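PDB 5DLL: aminopeptidase N from Francisella tularensis subsp. tularensis, which is a zinc metallopeptidase of the M1 family that releases N-terminal amino acids from peptides, probably in the breakdown of intracellular peptides. Local coordinates for residues S24-D29 with L48-N53; D29-I34 with V149-T154; N60-D65 with L93-V98. One frame throughout, in Å; residues are numbered along the deposited sequence.

Interaction 1. Residues S24-D29 with L48-N53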
ATOM      1  N   SER A  24       9.790   3.443 -29.810  1.00 39.94           N
ATOM      2  CA  SER A  24      11.075   2.888 -30.217  1.00 39.36           C
ATOM      3  C   SER A  24      11.085   2.664 -31.728  1.00 41.66           C
ATOM      4  O   SER A  24      10.110   2.166 -32.282  1.00 39.27           O
ATOM      5  CB  SER A  24      11.328   1.567 -29.496  1.00 38.08           C
ATOM      6  OG  SER A  24      12.615   1.066 -29.800  1.00 41.74           O
ATOM      7  N   ASN A  25      12.177   3.044 -32.390  1.00 44.43           N
ATOM      8  CA  ASN A  25      12.294   2.846 -33.840  1.00 46.40           C
ATOM      9  C   ASN A  25      12.510   1.382 -34.241  1.00 44.45           C
ATOM     10  O   ASN A  25      12.279   1.015 -35.392  1.00 46.13           O
ATOM     11  CB  ASN A  25      13.373   3.763 -34.455  1.00 47.76           C
ATOM     12  CG  ASN A  25      14.790   3.391 -34.046  1.00 47.47           C
ATOM     13  OD1 ASN A  25      15.014   2.738 -33.028  1.00 51.98           O
ATOM     14  ND2 ASN A  25      15.761   3.821 -34.845  1.00 46.33           N
ATOM     15  N   TYR A  26      12.944   0.554 -33.292  1.00 44.63           N
ATOM     16  CA  TYR A  26      13.055  -0.892 -33.504  1.00 49.19           C
ATOM     17  C   TYR A  26      12.363  -1.649 -32.372  1.00 51.02           C
ATOM     18  O   TYR A  26      12.297  -1.156 -31.240  1.00 48.31           O
ATOM     19  CB  TYR A  26      14.527  -1.305 -33.651  1.00 48.36           C
ATOM     20  CG  TYR A  26      15.070  -0.964 -35.022  1.00 51.90           C
ATOM     21  CD1 TYR A  26      14.953  -1.865 -36.077  1.00 49.99           C
ATOM     22  CD2 TYR A  26      15.658   0.271 -35.278  1.00 48.00           C
ATOM     23  CE1 TYR A  26      15.422  -1.554 -37.343  1.00 49.58           C
ATOM     24  CE2 TYR A  26      16.129   0.591 -36.544  1.00 48.60           C
ATOM     25  CZ  TYR A  26      16.006  -0.325 -37.572  1.00 46.23           C
ATOM     26  OH  TYR A  26      16.468  -0.028 -38.833  1.00 47.46           O
ATOM     27  N   LEU A  27      11.834  -2.830 -32.694  1.00 45.75           N
ATOM     28  CA  LEU A  27      11.069  -3.643 -31.744  1.00 46.78           C
ATOM     29  C   LEU A  27      11.588  -5.075 -31.664  1.00 48.44           C
ATOM     30  O   LEU A  27      12.225  -5.566 -32.591  1.00 48.33           O
ATOM     31  CB  LEU A  27       9.588  -3.663 -32.129  1.00 47.34           C
ATOM     32  CG  LEU A  27       8.794  -2.389 -31.824  1.00 51.76           C
ATOM     33  CD1 LEU A  27       7.469  -2.401 -32.577  1.00 53.89           C
ATOM     34  CD2 LEU A  27       8.570  -2.222 -30.325  1.00 46.67           C
ATOM     35  N   ILE A  28      11.287  -5.736 -30.549  1.00 50.98           N
ATOM     36  CA  ILE A  28      11.752  -7.095 -30.286  1.00 44.31           C
ATOM     37  C   ILE A  28      10.555  -8.029 -30.185  1.00 44.82           C
ATOM     38  O   ILE A  28       9.669  -7.833 -29.352  1.00 57.36           O
ATOM     39  CB  ILE A  28      12.592  -7.167 -28.989  1.00 41.90           C
ATOM     40  CG1 ILE A  28      13.729  -6.136 -29.053  1.00 36.14           C
ATOM     41  CG2 ILE A  28      13.127  -8.585 -28.773  1.00 38.01           C
ATOM     42  CD1 ILE A  28      14.646  -6.115 -27.847  1.00 36.21           C
ATOM     43  N   ASP A  29      10.540  -9.034 -31.055  1.00 45.65           N
ATOM     44  CA  ASP A  29       9.485 -10.035 -31.086  1.00 43.98           C
ATOM     45  C   ASP A  29       9.782 -11.159 -30.101  1.00 42.00           C
ATOM     46  O   ASP A  29       8.896 -11.577 -29.348  1.00 45.51           O
ATOM     47  CB  ASP A  29       9.337 -10.604 -32.503  1.00 50.19           C
ATOM     48  CG  ASP A  29       8.697  -9.617 -33.479  1.00 59.26           C
ATOM     49  OD1 ASP A  29       8.160  -8.575 -33.032  1.00 63.38           O
ATOM     50  OD2 ASP A  29       8.720  -9.895 -34.701  1.00 49.78           O
ATOM     51  N   LEU A  48      18.381 -11.807 -29.925  1.00 41.46           N
ATOM     52  CA  LEU A  48      17.294 -10.845 -30.016  1.00 39.61           C
ATOM     53  C   LEU A  48      16.786 -10.825 -31.442  1.00 40.27           C
ATOM     54  O   LEU A  48      17.540 -10.501 -32.362  1.00 35.59           O
ATOM     55  CB  LEU A  48      17.784  -9.442 -29.629  1.00 39.98           C
ATOM     56  CG  LEU A  48      17.834  -9.102 -28.138  1.00 40.21           C
ATOM     57  CD1 LEU A  48      18.356 -10.259 -27.303  1.00 43.32           C
ATOM     58  CD2 LEU A  48      18.671  -7.851 -27.911  1.00 42.24           C
ATOM     59  N   TYR A  49      15.514 -11.172 -31.623  1.00 44.15           N
ATOM     60  CA  TYR A  49      14.893 -11.164 -32.947  1.00 44.70           C
ATOM     61  C   TYR A  49      14.146  -9.856 -33.125  1.00 41.86           C
ATOM     62  O   TYR A  49      13.044  -9.676 -32.623  1.00 40.84           O
ATOM     63  CB  TYR A  49      14.005 -12.389 -33.136  1.00 42.46           C
ATOM     64  CG  TYR A  49      14.818 -13.662 -33.078  1.00 42.49           C
ATOM     65  CD1 TYR A  49      15.430 -14.171 -34.213  1.00 44.59           C
ATOM     66  CD2 TYR A  49      15.016 -14.329 -31.877  1.00 41.97           C
ATOM     67  CE1 TYR A  49      16.194 -15.325 -34.158  1.00 43.16           C
ATOM     68  CE2 TYR A  49      15.779 -15.478 -31.815  1.00 40.32           C
ATOM     69  CZ  TYR A  49      16.362 -15.971 -32.957  1.00 39.82           C
ATOM     70  OH  TYR A  49      17.115 -17.116 -32.887  1.00 44.82           O
ATOM     71  N   ILE A  50      14.789  -8.949 -33.853  1.00 45.00           N
ATOM     72  CA  ILE A  50      14.432  -7.539 -33.884  1.00 43.28           C
ATOM     73  C   ILE A  50      13.840  -7.161 -35.239  1.00 45.49           C
ATOM     74  O   ILE A  50      14.232  -7.704 -36.275  1.00 45.07           O
ATOM     75  CB  ILE A  50      15.688  -6.681 -33.609  1.00 40.04           C
ATOM     76  CG1 ILE A  50      16.295  -7.045 -32.246  1.00 39.19           C
ATOM     77  CG2 ILE A  50      15.366  -5.194 -33.668  1.00 40.20           C
ATOM     78  CD1 ILE A  50      17.737  -6.621 -32.086  1.00 43.91           C
ATOM     79  N   VAL A  51      12.905  -6.215 -35.221  1.00 50.02           N
ATOM     80  CA  VAL A  51      12.261  -5.734 -36.441  1.00 49.55           C
ATOM     81  C   VAL A  51      12.048  -4.217 -36.392  1.00 46.60           C
ATOM     82  O   VAL A  51      11.786  -3.648 -35.333  1.00 39.37           O
ATOM     83  CB  VAL A  51      10.922  -6.468 -36.687  1.00 51.43           C
ATOM     84  CG1 VAL A  51       9.865  -6.049 -35.672  1.00 50.22           C
ATOM     85  CG2 VAL A  51      10.437  -6.234 -38.110  1.00 60.23           C
ATOM     86  N   ALA A  52      12.182  -3.574 -37.549  1.00 50.58           N
ATOM     87  CA  ALA A  52      11.984  -2.133 -37.674  1.00 45.36           C
ATOM     88  C   ALA A  52      10.545  -1.761 -37.338  1.00 45.15           C
ATOM     89  O   ALA A  52       9.615  -2.406 -37.821  1.00 44.21           O
ATOM     90  CB  ALA A  52      12.330  -1.682 -39.085  1.00 44.99           C
ATOM     91  N   ASN A  53      10.370  -0.728 -36.512  1.00 43.45           N
ATOM     92  CA  ASN A  53       9.043  -0.294 -36.064  1.00 45.88           C
ATOM     93  C   ASN A  53       8.410   0.708 -37.028  1.00 50.69           C
ATOM     94  O   ASN A  53       8.892   1.824 -37.168  1.00 56.12           O
ATOM     95  CB  ASN A  53       9.137   0.331 -34.667  1.00 46.74           C
ATOM     96  CG  ASN A  53       7.778   0.709 -34.095  1.00 44.34           C
ATOM     97  OD1 ASN A  53       6.735   0.307 -34.610  1.00 51.40           O
ATOM     98  ND2 ASN A  53       7.786   1.488 -33.020  1.00 41.05           N
TER
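Five hydrogen bonds join 24-29 to 48-53, and the first shell is mainly backbone. Leu27 and Val51 form an antiparallel hydrogen-bonded pair: Leu27 N lies 2.8 Å from Val51 O, and Val51 N returns a bond of the same length to Leu27 O. Asp29 N reaches Tyr49 O nearly along the C=O axis. At the other end Asn53 is held twice. Its N points to Asn25 O from above the carbonyl plane, while its ND2 meets Ser24 O at 2.5 Å, with that oxygen 1° out of the amide plane. Asn53 CG stands anti to its own N (chi1 -176°), which sends the amide across to Ser24, and Leu27 CD1 rests 3.5 Å from Asn53 OD1. This ladder is the open end of the beta hairpin 26-36/42-52 in the N-terminal domain of the M1 aminopeptidase. Tyr26, Ile28, Ile50 and Ala52 occupy one face of the sheet, Leu27 and Val51 the other. The Tyr26 ring lies obliquely beside Ala52, with CE1 3.6 Å from Ala52 CB; Ile28 and Ile50 run side by side, pointing the same way, with their CG1 atoms 4.2 Å apart. Further out, Ser24 OG donates to Tyr26 O, linking the lead-in to the strand itself. Arg57 makes a cation-pi contact with the Tyr26 ring, and Asn25 ND2 bonds to the backbone oxygens of Asn59 and Thr61.

Interaction 2. Residues D29-I34 with V149-T154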
ATOM      1  N   ASP A  29      10.540  -9.034 -31.055  1.00 45.65           N
ATOM      2  CA  ASP A  29       9.485 -10.035 -31.086  1.00 43.98           C
ATOM      3  C   ASP A  29       9.782 -11.159 -30.101  1.00 42.00           C
ATOM      4  O   ASP A  29       8.896 -11.577 -29.348  1.00 45.51           O
ATOM      5  CB  ASP A  29       9.337 -10.604 -32.503  1.00 50.19           C
ATOM      6  CG  ASP A  29       8.697  -9.617 -33.479  1.00 59.26           C
ATOM      7  OD1 ASP A  29       8.160  -8.575 -33.032  1.00 63.38           O
ATOM      8  OD2 ASP A  29       8.720  -9.895 -34.701  1.00 49.78           O
ATOM      9  N   GLU A  30      11.023 -11.649 -30.121  1.00 37.09           N
ATOM     10  CA  GLU A  30      11.449 -12.756 -29.267  1.00 39.55           C
ATOM     11  C   GLU A  30      12.818 -12.509 -28.649  1.00 39.94           C
ATOM     12  O   GLU A  30      13.656 -11.818 -29.217  1.00 39.46           O
ATOM     13  CB  GLU A  30      11.496 -14.068 -30.052  1.00 42.81           C
ATOM     14  CG  GLU A  30      10.203 -14.403 -30.773  1.00 55.37           C
ATOM     15  CD  GLU A  30       9.937 -15.890 -30.843  1.00 64.08           C
ATOM     16  OE1 GLU A  30      10.882 -16.651 -31.119  1.00 61.78           O
ATOM     17  OE2 GLU A  30       8.777 -16.295 -30.614  1.00 67.75           O
ATOM     18  N   THR A  31      13.035 -13.112 -27.486  1.00 44.67           N
ATOM     19  CA  THR A  31      14.283 -12.983 -26.749  1.00 38.37           C
ATOM     20  C   THR A  31      14.679 -14.361 -26.221  1.00 40.01           C
ATOM     21  O   THR A  31      13.951 -14.958 -25.426  1.00 49.77           O
ATOM     22  CB  THR A  31      14.106 -12.004 -25.574  1.00 39.68           C
ATOM     23  OG1 THR A  31      13.680 -10.728 -26.077  1.00 40.97           O
ATOM     24  CG2 THR A  31      15.405 -11.847 -24.792  1.00 41.15           C
ATOM     25  N   HIS A  32      15.814 -14.875 -26.686  1.00 40.66           N
ATOM     26  CA  HIS A  32      16.314 -16.176 -26.246  1.00 46.78           C
ATOM     27  C   HIS A  32      17.597 -15.984 -25.461  1.00 43.09           C
ATOM     28  O   HIS A  32      18.600 -15.543 -26.016  1.00 46.17           O
ATOM     29  CB  HIS A  32      16.570 -17.093 -27.440  1.00 49.97           C
ATOM     30  CG  HIS A  32      15.332 -17.454 -28.195  1.00 58.03           C
ATOM     31  ND1 HIS A  32      14.591 -16.526 -28.892  1.00 58.04           N
ATOM     32  CD2 HIS A  32      14.702 -18.641 -28.360  1.00 57.84           C
ATOM     33  CE1 HIS A  32      13.556 -17.124 -29.453  1.00 58.15           C
ATOM     34  NE2 HIS A  32      13.600 -18.408 -29.145  1.00 59.46           N
ATOM     35  N   LEU A  33      17.556 -16.317 -24.174  1.00 38.24           N
ATOM     36  CA  LEU A  33      18.698 -16.145 -23.286  1.00 38.93           C
ATOM     37  C   LEU A  33      19.248 -17.488 -22.824  1.00 37.00           C
ATOM     38  O   LEU A  33      18.506 -18.462 -22.699  1.00 34.85           O
ATOM     39  CB  LEU A  33      18.305 -15.312 -22.059  1.00 40.81           C
ATOM     40  CG  LEU A  33      17.484 -14.041 -22.307  1.00 41.20           C
ATOM     41  CD1 LEU A  33      17.233 -13.320 -20.991  1.00 41.64           C
ATOM     42  CD2 LEU A  33      18.167 -13.122 -23.308  1.00 41.14           C
ATOM     43  N   ILE A  34      20.560 -17.524 -22.597  1.00 37.07           N
ATOM     44  CA  ILE A  34      21.230 -18.649 -21.946  1.00 38.08           C
ATOM     45  C   ILE A  34      22.078 -18.084 -20.812  1.00 37.23           C
ATOM     46  O   ILE A  34      22.900 -17.189 -21.033  1.00 37.29           O
ATOM     47  CB  ILE A  34      22.140 -19.441 -22.915  1.00 42.04           C
ATOM     48  CG1 ILE A  34      21.330 -19.980 -24.106  1.00 42.96           C
ATOM     49  CG2 ILE A  34      22.831 -20.588 -22.181  1.00 43.00           C
ATOM     50  CD1 ILE A  34      22.169 -20.409 -25.292  1.00 42.21           C
ATOM     51  N   VAL A 149       8.524  -2.012 -25.195  1.00 37.41           N
ATOM     52  CA  VAL A 149       9.083  -3.086 -26.001  1.00 35.20           C
ATOM     53  C   VAL A 149       8.889  -4.394 -25.239  1.00 34.53           C
ATOM     54  O   VAL A 149       9.518  -4.615 -24.195  1.00 31.78           O
ATOM     55  CB  VAL A 149      10.570  -2.850 -26.304  1.00 35.21           C
ATOM     56  CG1 VAL A 149      11.143  -4.004 -27.119  1.00 34.88           C
ATOM     57  CG2 VAL A 149      10.742  -1.532 -27.041  1.00 37.69           C
ATOM     58  N   MET A 150       7.998  -5.236 -25.771  1.00 34.65           N
ATOM     59  CA  MET A 150       7.604  -6.490 -25.141  1.00 35.03           C
ATOM     60  C   MET A 150       7.890  -7.662 -26.068  1.00 33.63           C
ATOM     61  O   MET A 150       7.558  -7.612 -27.253  1.00 33.95           O
ATOM     62  CB  MET A 150       6.111  -6.476 -24.829  1.00 38.95           C
ATOM     63  CG  MET A 150       5.654  -5.348 -23.915  1.00 40.63           C
ATOM     64  SD  MET A 150       3.855  -5.246 -23.846  1.00 44.72           S
ATOM     65  CE  MET A 150       3.597  -4.881 -25.582  1.00 53.91           C
ATOM     66  N   ALA A 151       8.469  -8.725 -25.514  1.00 32.10           N
ATOM     67  CA  ALA A 151       8.935  -9.855 -26.308  1.00 31.58           C
ATOM     68  C   ALA A 151       8.625 -11.197 -25.652  1.00 33.13           C
ATOM     69  O   ALA A 151       8.450 -11.283 -24.439  1.00 32.46           O
ATOM     70  CB  ALA A 151      10.426  -9.730 -26.532  1.00 30.59           C
ATOM     71  N   ALA A 152       8.566 -12.241 -26.478  1.00 34.85           N
ATOM     72  CA  ALA A 152       8.394 -13.614 -26.007  1.00 36.39           C
ATOM     73  C   ALA A 152       9.740 -14.194 -25.565  1.00 37.97           C
ATOM     74  O   ALA A 152      10.683 -14.261 -26.353  1.00 35.92           O
ATOM     75  CB  ALA A 152       7.779 -14.468 -27.101  1.00 36.79           C
ATOM     76  N   PHE A 153       9.815 -14.617 -24.304  1.00 44.07           N
ATOM     77  CA  PHE A 153      11.077 -15.047 -23.690  1.00 46.60           C
ATOM     78  C   PHE A 153      11.232 -16.566 -23.607  1.00 46.06           C
ATOM     79  O   PHE A 153      10.394 -17.241 -23.012  1.00 47.95           O
ATOM     80  CB  PHE A 153      11.193 -14.483 -22.267  1.00 45.54           C
ATOM     81  CG  PHE A 153      11.695 -13.067 -22.207  1.00 43.62           C
ATOM     82  CD1 PHE A 153      10.852 -12.003 -22.493  1.00 44.64           C
ATOM     83  CD2 PHE A 153      13.005 -12.795 -21.837  1.00 40.00           C
ATOM     84  CE1 PHE A 153      11.304 -10.696 -22.422  1.00 45.31           C
ATOM     85  CE2 PHE A 153      13.463 -11.489 -21.762  1.00 40.95           C
ATOM     86  CZ  PHE A 153      12.614 -10.437 -22.055  1.00 39.06           C
ATOM     87  N   THR A 154      12.308 -17.085 -24.196  1.00 43.76           N
ATOM     88  CA  THR A 154      12.784 -18.440 -23.906  1.00 42.23           C
ATOM     89  C   THR A 154      14.093 -18.288 -23.158  1.00 37.90           C
ATOM     90  O   THR A 154      14.941 -17.498 -23.559  1.00 33.22           O
ATOM     91  CB  THR A 154      13.053 -19.254 -25.183  1.00 46.12           C
ATOM     92  OG1 THR A 154      11.924 -19.162 -26.060  1.00 49.22           O
ATOM     93  CG2 THR A 154      13.335 -20.721 -24.840  1.00 43.88           C
TER
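Strands 30-34 and 150-154 pair in parallel within the large mixed sheet of the M1 N-terminal domain, the N-to-C directions of the two short segments differing by 33°. Thr31 is the backbone hub: its N bonds to Ala152 O at 2.9 Å, and its O accepts from Thr154 N nearly along the C=O axis. Ala152 N to Asp29 O and Leu33 N to Thr154 O extend the ladder on either side. Packing is densest on the buried face. There Thr31 and Phe153 lie side by side, and Thr31 CB sits over one face of the phenyl ring, 4.0 Å from its centroid and 13° off the normal, a CH-pi contact. Leu33 CD1 meets the same ring at its edge, 4.3 Å from Phe153 CE2. Thr31 OG1, anti to its carbonyl carbon, bears on Ala151 CB and takes its hydrogen-bonding partner outside the two segments, in Tyr143 OH. The other face, carrying Glu30, His32, Ala152 and Thr154, is only partly buried; at its Glu30 end the contact is slight, Glu30 OE2 being 4.1 Å from Ala152 CB. Glu30 OE1 lies in the plane of the His32 imidazole, at its edge, while His32 CD2 runs alongside Thr154, 3.6 Å from its CB.

Interaction 3. Residues N60-D65 with L93-V98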
ATOM      1  N   ASN A  60      17.958   4.488 -39.031  1.00 49.30           N
ATOM      2  CA  ASN A  60      18.187   3.045 -38.904  1.00 47.21           C
ATOM      3  C   ASN A  60      19.308   2.702 -37.925  1.00 47.69           C
ATOM      4  O   ASN A  60      20.069   1.755 -38.138  1.00 45.08           O
ATOM      5  CB  ASN A  60      18.493   2.449 -40.278  1.00 48.01           C
ATOM      6  CG  ASN A  60      17.480   2.860 -41.326  1.00 49.18           C
ATOM      7  OD1 ASN A  60      16.325   3.173 -41.010  1.00 43.30           O
ATOM      8  ND2 ASN A  60      17.907   2.869 -42.581  1.00 48.69           N
ATOM      9  N   THR A  61      19.402   3.478 -36.848  1.00 46.19           N
ATOM     10  CA  THR A  61      20.378   3.231 -35.806  1.00 46.12           C
ATOM     11  C   THR A  61      19.701   2.493 -34.662  1.00 47.68           C
ATOM     12  O   THR A  61      18.655   2.920 -34.180  1.00 52.47           O
ATOM     13  CB  THR A  61      20.984   4.544 -35.272  1.00 49.82           C
ATOM     14  OG1 THR A  61      21.705   5.205 -36.323  1.00 48.86           O
ATOM     15  CG2 THR A  61      21.934   4.273 -34.105  1.00 46.40           C
ATOM     16  N   LEU A  62      20.297   1.383 -34.243  1.00 47.02           N
ATOM     17  CA  LEU A  62      19.850   0.659 -33.062  1.00 44.63           C
ATOM     18  C   LEU A  62      20.624   1.160 -31.843  1.00 44.12           C
ATOM     19  O   LEU A  62      21.853   1.196 -31.859  1.00 46.20           O
ATOM     20  CB  LEU A  62      20.073  -0.844 -33.247  1.00 44.70           C
ATOM     21  CG  LEU A  62      19.460  -1.784 -32.201  1.00 45.80           C
ATOM     22  CD1 LEU A  62      17.940  -1.825 -32.318  1.00 43.31           C
ATOM     23  CD2 LEU A  62      20.046  -3.184 -32.334  1.00 44.17           C
ATOM     24  N   VAL A  63      19.901   1.553 -30.797  1.00 41.53           N
ATOM     25  CA  VAL A  63      20.512   2.017 -29.553  1.00 45.42           C
ATOM     26  C   VAL A  63      20.076   1.107 -28.402  1.00 45.48           C
ATOM     27  O   VAL A  63      19.027   1.321 -27.795  1.00 45.84           O
ATOM     28  CB  VAL A  63      20.131   3.488 -29.238  1.00 46.51           C
ATOM     29  CG1 VAL A  63      20.825   3.967 -27.966  1.00 45.02           C
ATOM     30  CG2 VAL A  63      20.472   4.399 -30.411  1.00 44.81           C
ATOM     31  N   LEU A  64      20.883   0.091 -28.114  1.00 44.26           N
ATOM     32  CA  LEU A  64      20.613  -0.817 -27.000  1.00 43.95           C
ATOM     33  C   LEU A  64      21.146  -0.259 -25.682  1.00 39.97           C
ATOM     34  O   LEU A  64      22.219   0.330 -25.644  1.00 48.75           O
ATOM     35  CB  LEU A  64      21.246  -2.185 -27.262  1.00 45.73           C
ATOM     36  CG  LEU A  64      20.654  -2.956 -28.441  1.00 47.77           C
ATOM     37  CD1 LEU A  64      21.574  -4.093 -28.845  1.00 53.48           C
ATOM     38  CD2 LEU A  64      19.270  -3.482 -28.103  1.00 50.68           C
ATOM     39  N   ASP A  65      20.384  -0.454 -24.611  1.00 37.61           N
ATOM     40  CA  ASP A  65      20.801  -0.093 -23.258  1.00 38.40           C
ATOM     41  C   ASP A  65      21.601  -1.243 -22.639  1.00 35.76           C
ATOM     42  O   ASP A  65      21.232  -2.412 -22.782  1.00 35.28           O
ATOM     43  CB  ASP A  65      19.574   0.206 -22.383  1.00 46.10           C
ATOM     44  CG  ASP A  65      18.713   1.342 -22.931  1.00 51.48           C
ATOM     45  OD1 ASP A  65      19.200   2.494 -22.978  1.00 52.91           O
ATOM     46  OD2 ASP A  65      17.544   1.082 -23.301  1.00 47.18           O
ATOM     47  N   LEU A  93      24.886   0.483 -26.422  1.00 42.03           N
ATOM     48  CA  LEU A  93      25.566  -0.136 -27.557  1.00 42.08           C
ATOM     49  C   LEU A  93      24.869   0.302 -28.842  1.00 42.64           C
ATOM     50  O   LEU A  93      23.710  -0.038 -29.071  1.00 37.33           O
ATOM     51  CB  LEU A  93      25.566  -1.657 -27.435  1.00 42.66           C
ATOM     52  CG  LEU A  93      26.402  -2.427 -28.472  1.00 50.23           C
ATOM     53  CD1 LEU A  93      26.780  -3.801 -27.936  1.00 58.10           C
ATOM     54  CD2 LEU A  93      25.699  -2.561 -29.820  1.00 49.45           C
ATOM     55  N   ILE A  94      25.583   1.052 -29.677  1.00 49.42           N
ATOM     56  CA  ILE A  94      24.999   1.689 -30.858  1.00 50.67           C
ATOM     57  C   ILE A  94      25.448   0.998 -32.147  1.00 48.32           C
ATOM     58  O   ILE A  94      26.629   0.710 -32.330  1.00 54.26           O
ATOM     59  CB  ILE A  94      25.362   3.192 -30.901  1.00 54.22           C
ATOM     60  CG1 ILE A  94      24.968   3.849 -29.567  1.00 54.22           C
ATOM     61  CG2 ILE A  94      24.694   3.884 -32.089  1.00 53.80           C
ATOM     62  CD1 ILE A  94      25.017   5.362 -29.558  1.00 58.52           C
ATOM     63  N   ILE A  95      24.489   0.736 -33.032  1.00 48.87           N
ATOM     64  CA  ILE A  95      24.753   0.128 -34.334  1.00 46.19           C
ATOM     65  C   ILE A  95      23.988   0.888 -35.412  1.00 47.41           C
ATOM     66  O   ILE A  95      22.765   1.000 -35.339  1.00 51.69           O
ATOM     67  CB  ILE A  95      24.302  -1.346 -34.388  1.00 45.57           C
ATOM     68  CG1 ILE A  95      24.797  -2.114 -33.155  1.00 46.18           C
ATOM     69  CG2 ILE A  95      24.786  -1.997 -35.683  1.00 44.74           C
ATOM     70  CD1 ILE A  95      24.292  -3.538 -33.070  1.00 45.94           C
ATOM     71  N   ASN A  96      24.707   1.387 -36.413  1.00 51.11           N
ATOM     72  CA  ASN A  96      24.101   2.112 -37.526  1.00 56.08           C
ATOM     73  C   ASN A  96      23.746   1.214 -38.713  1.00 59.25           C
ATOM     74  O   ASN A  96      24.287   0.114 -38.864  1.00 50.30           O
ATOM     75  CB  ASN A  96      25.037   3.225 -37.990  1.00 60.19           C
ATOM     76  CG  ASN A  96      25.263   4.273 -36.920  1.00 60.16           C
ATOM     77  OD1 ASN A  96      24.314   4.818 -36.359  1.00 60.75           O
ATOM     78  ND2 ASN A  96      26.524   4.560 -36.633  1.00 59.49           N
ATOM     79  N   ASN A  97      22.822   1.701 -39.543  1.00 61.29           N
ATOM     80  CA  ASN A  97      22.430   1.040 -40.792  1.00 63.40           C
ATOM     81  C   ASN A  97      22.094  -0.440 -40.631  1.00 63.38           C
ATOM     82  O   ASN A  97      22.595  -1.284 -41.377  1.00 61.29           O
ATOM     83  CB  ASN A  97      23.524   1.220 -41.846  1.00 63.13           C
ATOM     84  CG  ASN A  97      23.967   2.660 -41.975  1.00 68.00           C
ATOM     85  OD1 ASN A  97      25.162   2.958 -41.987  1.00 65.49           O
ATOM     86  ND2 ASN A  97      23.002   3.569 -42.052  1.00 68.26           N
ATOM     87  N   VAL A  98      21.247  -0.740 -39.648  1.00 56.70           N
ATOM     88  CA  VAL A  98      20.776  -2.103 -39.426  1.00 51.69           C
ATOM     89  C   VAL A  98      19.636  -2.405 -40.400  1.00 53.10           C
ATOM     90  O   VAL A  98      18.991  -1.476 -40.889  1.00 57.05           O
ATOM     91  CB  VAL A  98      20.301  -2.334 -37.972  1.00 52.87           C
ATOM     92  CG1 VAL A  98      21.394  -1.959 -36.981  1.00 50.71           C
ATOM     93  CG2 VAL A  98      19.018  -1.566 -37.669  1.00 58.24           C
TER
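With no aromatic ring in either segment, the flat group that bonds across the contact is the carboxamide of Asn96. Thr61 OG1 donates to Asn96 OD1 at 2.6 Å and does so in the carbonyl plane, with a C=O...O angle of 147°, rather than over a face of the amide. The two side chains run side by side: Asn96 CG and Thr61 OG1 are each anti to their own carbonyl carbon, while Thr61 CG2, anti to the backbone N, turns to Ile94 CG2. Leu62 N to Ile95 O (2.7 Å) and Ile95 N to Leu62 O close one hydrogen-bonded pair; Leu64 and Leu93 close the next, where Leu93 O receives Leu64 N from 30° out of its carbonyl plane. Beyond the strand ends the chain at Asn97 takes up a left-handed backbone conformation, after which Val98 N meets Asn60 O at 3.1 Å, 168° at the hydrogen. Leu62, Leu64, Leu93 and Ile95 share the buried face, with Leu62 CD2 4.3 Å from Ile95 CD1 and Leu62 CB against Val98 CG1; Leu104 of strand 101-110 packs against Leu62, Leu64 and Ile95. Val63 and Ile94, the non-hydrogen-bonded pair between them, line the partly exposed face. Such alternation is that of a regular antiparallel ladder, here between the edge strand 62-65 and the central strand 92-95 of a small three-stranded sheet in the M1 N-terminal domain.

From the N terminus, 24-29 opens interaction 1, which closes at 48-53 after 18 intervening residues and completes a hairpin. Interaction 2 opens within that span, at the shared Asp29 where the chain turns a corner, and closes only at 149-154, so the two cross. Interaction 3 follows interaction 1 in series and is enclosed by the long excursion of interaction 2. Strand 26-36 thus pairs with 42-52 and with 150-160 in one mixed sheet, and Tyr49 N probably bonds to Glu30 O. The small sheet of interaction 3 packs beside it: Tyr26 CB lies 3.7 Å from Leu62 CD1. Interactions 2 and 3 do not touch, their nearest atoms being about 8 Å apart.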